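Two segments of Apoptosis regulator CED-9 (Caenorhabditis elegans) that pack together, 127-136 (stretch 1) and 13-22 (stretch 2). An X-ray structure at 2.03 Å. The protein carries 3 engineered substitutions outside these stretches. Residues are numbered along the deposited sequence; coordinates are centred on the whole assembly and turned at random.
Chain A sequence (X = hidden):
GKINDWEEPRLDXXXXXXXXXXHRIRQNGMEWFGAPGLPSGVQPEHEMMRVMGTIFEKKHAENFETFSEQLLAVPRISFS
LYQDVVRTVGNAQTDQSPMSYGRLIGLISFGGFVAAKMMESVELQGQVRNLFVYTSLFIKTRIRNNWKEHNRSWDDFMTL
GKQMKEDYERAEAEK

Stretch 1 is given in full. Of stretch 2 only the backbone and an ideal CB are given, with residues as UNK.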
# COMPACT_ATOMS: atom_id res chain seq x y z
N GLN A 127 10.66 -1.30 12.60
CA GLN A 127 10.80 -1.81 11.24
C GLN A 127 9.73 -1.34 10.29
O GLN A 127 9.64 -1.80 9.15
CB GLN A 127 10.88 -3.32 11.26
CG GLN A 127 12.18 -3.77 11.90
CD GLN A 127 12.31 -5.25 11.92
OE1 GLN A 127 12.47 -5.88 10.88
NE2 GLN A 127 12.22 -5.82 13.11
N VAL A 128 8.91 -0.40 10.76
CA VAL A 128 7.87 0.16 9.92
C VAL A 128 8.55 0.90 8.77
O VAL A 128 8.05 0.87 7.64
CB VAL A 128 6.98 1.15 10.69
CG1 VAL A 128 6.05 1.87 9.72
CG2 VAL A 128 6.17 0.39 11.74
N ARG A 129 9.69 1.55 9.04
CA ARG A 129 10.39 2.29 7.99
C ARG A 129 10.86 1.34 6.90
O ARG A 129 10.65 1.59 5.72
CB ARG A 129 11.59 3.08 8.52
CG ARG A 129 12.20 4.01 7.45
CD ARG A 129 13.56 4.59 7.83
NE ARG A 129 14.22 5.24 6.69
CZ ARG A 129 13.80 6.36 6.11
NH1 ARG A 129 12.72 6.97 6.57
NH2 ARG A 129 14.46 6.86 5.07
N ASN A 130 11.49 0.24 7.30
CA ASN A 130 11.95 -0.75 6.33
C ASN A 130 10.78 -1.28 5.51
O ASN A 130 10.92 -1.49 4.31
CB ASN A 130 12.67 -1.89 7.05
CG ASN A 130 14.09 -1.52 7.47
OD1 ASN A 130 14.68 -2.17 8.33
ND2 ASN A 130 14.64 -0.49 6.84
N LEU A 131 9.63 -1.49 6.15
CA LEU A 131 8.44 -2.00 5.46
C LEU A 131 8.07 -0.99 4.38
O LEU A 131 7.74 -1.36 3.26
CB LEU A 131 7.24 -2.14 6.41
CG LEU A 131 6.20 -3.27 6.21
CD1 LEU A 131 4.86 -2.79 6.77
CD2 LEU A 131 6.05 -3.67 4.75
N PHE A 132 8.12 0.29 4.74
CA PHE A 132 7.81 1.37 3.81
C PHE A 132 8.73 1.31 2.58
O PHE A 132 8.27 1.35 1.45
CB PHE A 132 7.91 2.73 4.55
CG PHE A 132 8.43 3.86 3.72
CD1 PHE A 132 9.68 4.42 4.01
CD2 PHE A 132 7.72 4.35 2.63
CE1 PHE A 132 10.21 5.43 3.21
CE2 PHE A 132 8.24 5.36 1.83
CZ PHE A 132 9.49 5.90 2.12
N VAL A 133 10.03 1.18 2.81
CA VAL A 133 11.00 1.10 1.72
C VAL A 133 10.79 -0.13 0.83
O VAL A 133 10.75 -0.03 -0.40
CB VAL A 133 12.44 1.10 2.27
CG1 VAL A 133 13.44 1.09 1.12
CG2 VAL A 133 12.66 2.32 3.17
N TYR A 134 10.68 -1.30 1.45
CA TYR A 134 10.47 -2.53 0.69
C TYR A 134 9.27 -2.34 -0.23
O TYR A 134 9.35 -2.59 -1.43
CB TYR A 134 10.18 -3.71 1.62
CG TYR A 134 11.31 -4.10 2.55
CD1 TYR A 134 11.08 -4.95 3.62
CD2 TYR A 134 12.61 -3.63 2.34
CE1 TYR A 134 12.12 -5.34 4.47
CE2 TYR A 134 13.66 -4.01 3.19
CZ TYR A 134 13.41 -4.87 4.25
OH TYR A 134 14.42 -5.25 5.10
N THR A 135 8.16 -1.89 0.34
CA THR A 135 6.93 -1.68 -0.42
C THR A 135 7.15 -0.73 -1.60
O THR A 135 6.78 -1.04 -2.73
CB THR A 135 5.80 -1.14 0.50
OG1 THR A 135 5.60 -2.05 1.60
CG2 THR A 135 4.50 -1.01 -0.28
N SER A 136 7.76 0.41 -1.33
CA SER A 136 8.03 1.42 -2.36
C SER A 136 8.95 0.89 -3.46
O SER A 136 8.72 1.12 -4.64
CB SER A 136 8.68 2.65 -1.73
OG SER A 136 7.87 3.19 -0.70
N UNK A 13 6.09 6.93 -6.04
CA UNK A 13 5.51 5.85 -5.26
C UNK A 13 5.62 6.08 -3.75
O UNK A 13 4.69 5.78 -3.02
CB UNK A 13 6.19 4.53 -5.63
N UNK A 14 6.74 6.64 -3.30
CA UNK A 14 6.92 6.89 -1.87
C UNK A 14 5.77 7.68 -1.28
O UNK A 14 5.36 7.44 -0.14
CB UNK A 14 8.23 7.63 -1.62
N UNK A 15 5.27 8.64 -2.06
CA UNK A 15 4.17 9.47 -1.59
C UNK A 15 2.94 8.66 -1.25
O UNK A 15 2.27 8.94 -0.25
CB UNK A 15 3.82 10.52 -2.64
N UNK A 16 2.62 7.67 -2.07
CA UNK A 16 1.45 6.84 -1.82
C UNK A 16 1.68 5.95 -0.60
O UNK A 16 0.80 5.81 0.26
CB UNK A 16 1.12 5.99 -3.05
N UNK A 17 2.85 5.34 -0.53
CA UNK A 17 3.17 4.44 0.57
C UNK A 17 3.15 5.19 1.90
O UNK A 17 2.54 4.73 2.86
CB UNK A 17 4.54 3.79 0.35
N UNK A 18 3.81 6.34 1.96
CA UNK A 18 3.84 7.14 3.18
C UNK A 18 2.45 7.61 3.59
O UNK A 18 2.06 7.48 4.74
CB UNK A 18 4.76 8.35 2.99
N UNK A 19 1.72 8.18 2.63
CA UNK A 19 0.38 8.68 2.94
C UNK A 19 -0.56 7.57 3.36
O UNK A 19 -1.41 7.78 4.22
CB UNK A 19 -0.20 9.42 1.73
N UNK A 20 -0.42 6.39 2.76
CA UNK A 20 -1.31 5.31 3.13
C UNK A 20 -0.92 4.73 4.49
O UNK A 20 -1.79 4.46 5.33
CB UNK A 20 -1.30 4.22 2.06
N UNK A 21 0.37 4.55 4.72
CA UNK A 21 0.85 4.02 6.00
C UNK A 21 0.36 4.95 7.11
O UNK A 21 -0.24 4.51 8.09
CB UNK A 21 2.37 3.90 6.02
N UNK A 22 0.60 6.25 6.94
CA UNK A 22 0.18 7.23 7.93
C UNK A 22 -1.32 7.14 8.22
O UNK A 22 -1.74 7.14 9.38
CB UNK A 22 0.54 8.64 7.45

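The two helices run at 141° to each other, their axes approaching to 9.5 Å, so the C-terminal end of stretch 1 meets the start of stretch 2. The facing surface of stretch 1 is formed by Val128, Leu131, Phe132, Thr135 and Ser136. The hydroxyls of Thr135 and Ser136 are already engaged within their own helix, Thr135 OG1 donating to Leu131 O (2.8 Å) and Ser136 OG to Phe132 O (2.9 Å), which leaves a largely apolar surface.

At position 13 the CA-to-CB bond points toward stretch 1, and the ideal CB lies 4.4 Å from Ser136 O. A medium-sized aliphatic residue such as valine, isoleucine, leucine or methionine would suit. The residue is Ile13, whose CG2 packs against Ser136, 3.5 Å from Ser136 CB and 3.3 Å from Ser136 O; its chi1 of -110° lies between wells.

Position 14 points sideways. Its ideal CB is 4.1 Å from Phe132 CE2 and 4.6 Å from Ser136 OG, so a side chain with an aliphatic stem could pack against the ring, whether its end is apolar or polar. The residue is Glu14: CG sits 4.0 Å from Phe132 CZ, and OE1 comes to 3.9 Å from Ser136 CB without a hydrogen bond across the interface.

Position 15 points away and its ideal CB has no neighbour in stretch 1. With nothing of stretch 1 near, stretch 1 sets no preference, and phi/psi of -60/-41 is ordinary for a helix and does not demand glycine; the residue is Gly15. At position 16 the bond runs sideways, again with nothing near, and many residues would do. Phe16 extends its ring away from stretch 1.

Position 17 is the most crowded. Its CB points toward stretch 1, with the ideal atom 3.5 Å from Ser136 OG, 4.0 Å from Phe132 CD2 and 4.8 Å from Thr135 CG2. So little room favours a small or beta-branched side chain, such as alanine, valine or threonine. Val17, in the t rotamer, places CG1 3.6 Å from Phe132 CD2, at the edge of that ring, and CG2 3.3 Å from Ser136 OG.

Position 18 points sideways, its ideal CB 4.7 Å from Phe132 CE2, and suits a compact aliphatic residue. In Val18, CG2 reaches 3.5 Å from Phe132 CE2.

Positions 19 and 20 lie out of reach and are unconstrained by stretch 1; they are Asp19 and Tyr20.

At position 21 CB again points toward stretch 1, but nothing lies within 5.5 Å of the ideal atom. Such a gap calls for a long or bulky apolar side chain, leucine, methionine or an aromatic. Phe21 inserts its ring as a knob among Val128, Leu131, Phe132 and Thr135: CE2 lies 3.6 Å from Phe132 CA and 4.0 Å from Leu131 CD1, while CZ is 3.9 Å from Thr135 OG1. Reciprocally, Phe132 sits among Glu14, Val17, Val18 and Phe21, interlocking the helices.

Position 22 is out of reach, so stretch 1 leaves the choice open. The residue is Thr22, whose OG1 donates to Val18 O at 2.8 Å within its own helix.

Stretch 2 13-22: IEGFVVDYFT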
# COMPACT_ATOMS: atom_id res chain seq x y z
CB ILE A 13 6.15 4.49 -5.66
CG1 ILE A 13 5.11 3.65 -6.42
CG2 ILE A 13 6.69 3.75 -4.45
CD1 ILE A 13 3.79 3.48 -5.70
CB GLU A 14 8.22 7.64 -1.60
CG GLU A 14 9.45 6.79 -1.79
CD GLU A 14 9.75 6.51 -3.25
OE1 GLU A 14 10.54 5.58 -3.52
OE2 GLU A 14 9.19 7.22 -4.11
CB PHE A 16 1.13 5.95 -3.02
CG PHE A 16 0.65 6.70 -4.24
CD1 PHE A 16 1.55 7.40 -5.04
CD2 PHE A 16 -0.70 6.71 -4.58
CE1 PHE A 16 1.11 8.09 -6.16
CE2 PHE A 16 -1.15 7.40 -5.70
CZ PHE A 16 -0.25 8.09 -6.49
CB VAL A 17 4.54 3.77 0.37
CG1 VAL A 17 4.76 2.73 1.45
CG2 VAL A 17 4.62 3.13 -1.01
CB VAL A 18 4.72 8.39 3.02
CG1 VAL A 18 4.54 9.31 4.23
CG2 VAL A 18 6.16 7.98 2.90
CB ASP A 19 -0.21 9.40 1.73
CG ASP A 19 -1.58 9.98 2.04
OD1 ASP A 19 -2.60 9.30 1.79
OD2 ASP A 19 -1.64 11.12 2.55
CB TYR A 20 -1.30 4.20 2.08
CG TYR A 20 -2.39 3.18 2.36
CD1 TYR A 20 -3.73 3.48 2.11
CD2 TYR A 20 -2.09 1.97 2.98
CE1 TYR A 20 -4.74 2.60 2.47
CE2 TYR A 20 -3.10 1.09 3.35
CZ TYR A 20 -4.43 1.41 3.10
OH TYR A 20 -5.44 0.57 3.50
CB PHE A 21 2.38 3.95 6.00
CG PHE A 21 2.95 2.67 5.42
CD1 PHE A 21 2.39 2.08 4.30
CD2 PHE A 21 4.09 2.08 5.99
CE1 PHE A 21 2.95 0.92 3.73
CE2 PHE A 21 4.66 0.93 5.44
CZ PHE A 21 4.09 0.35 4.30
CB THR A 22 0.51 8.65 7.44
OG1 THR A 22 1.92 8.74 7.20
CG2 THR A 22 0.11 9.68 8.46
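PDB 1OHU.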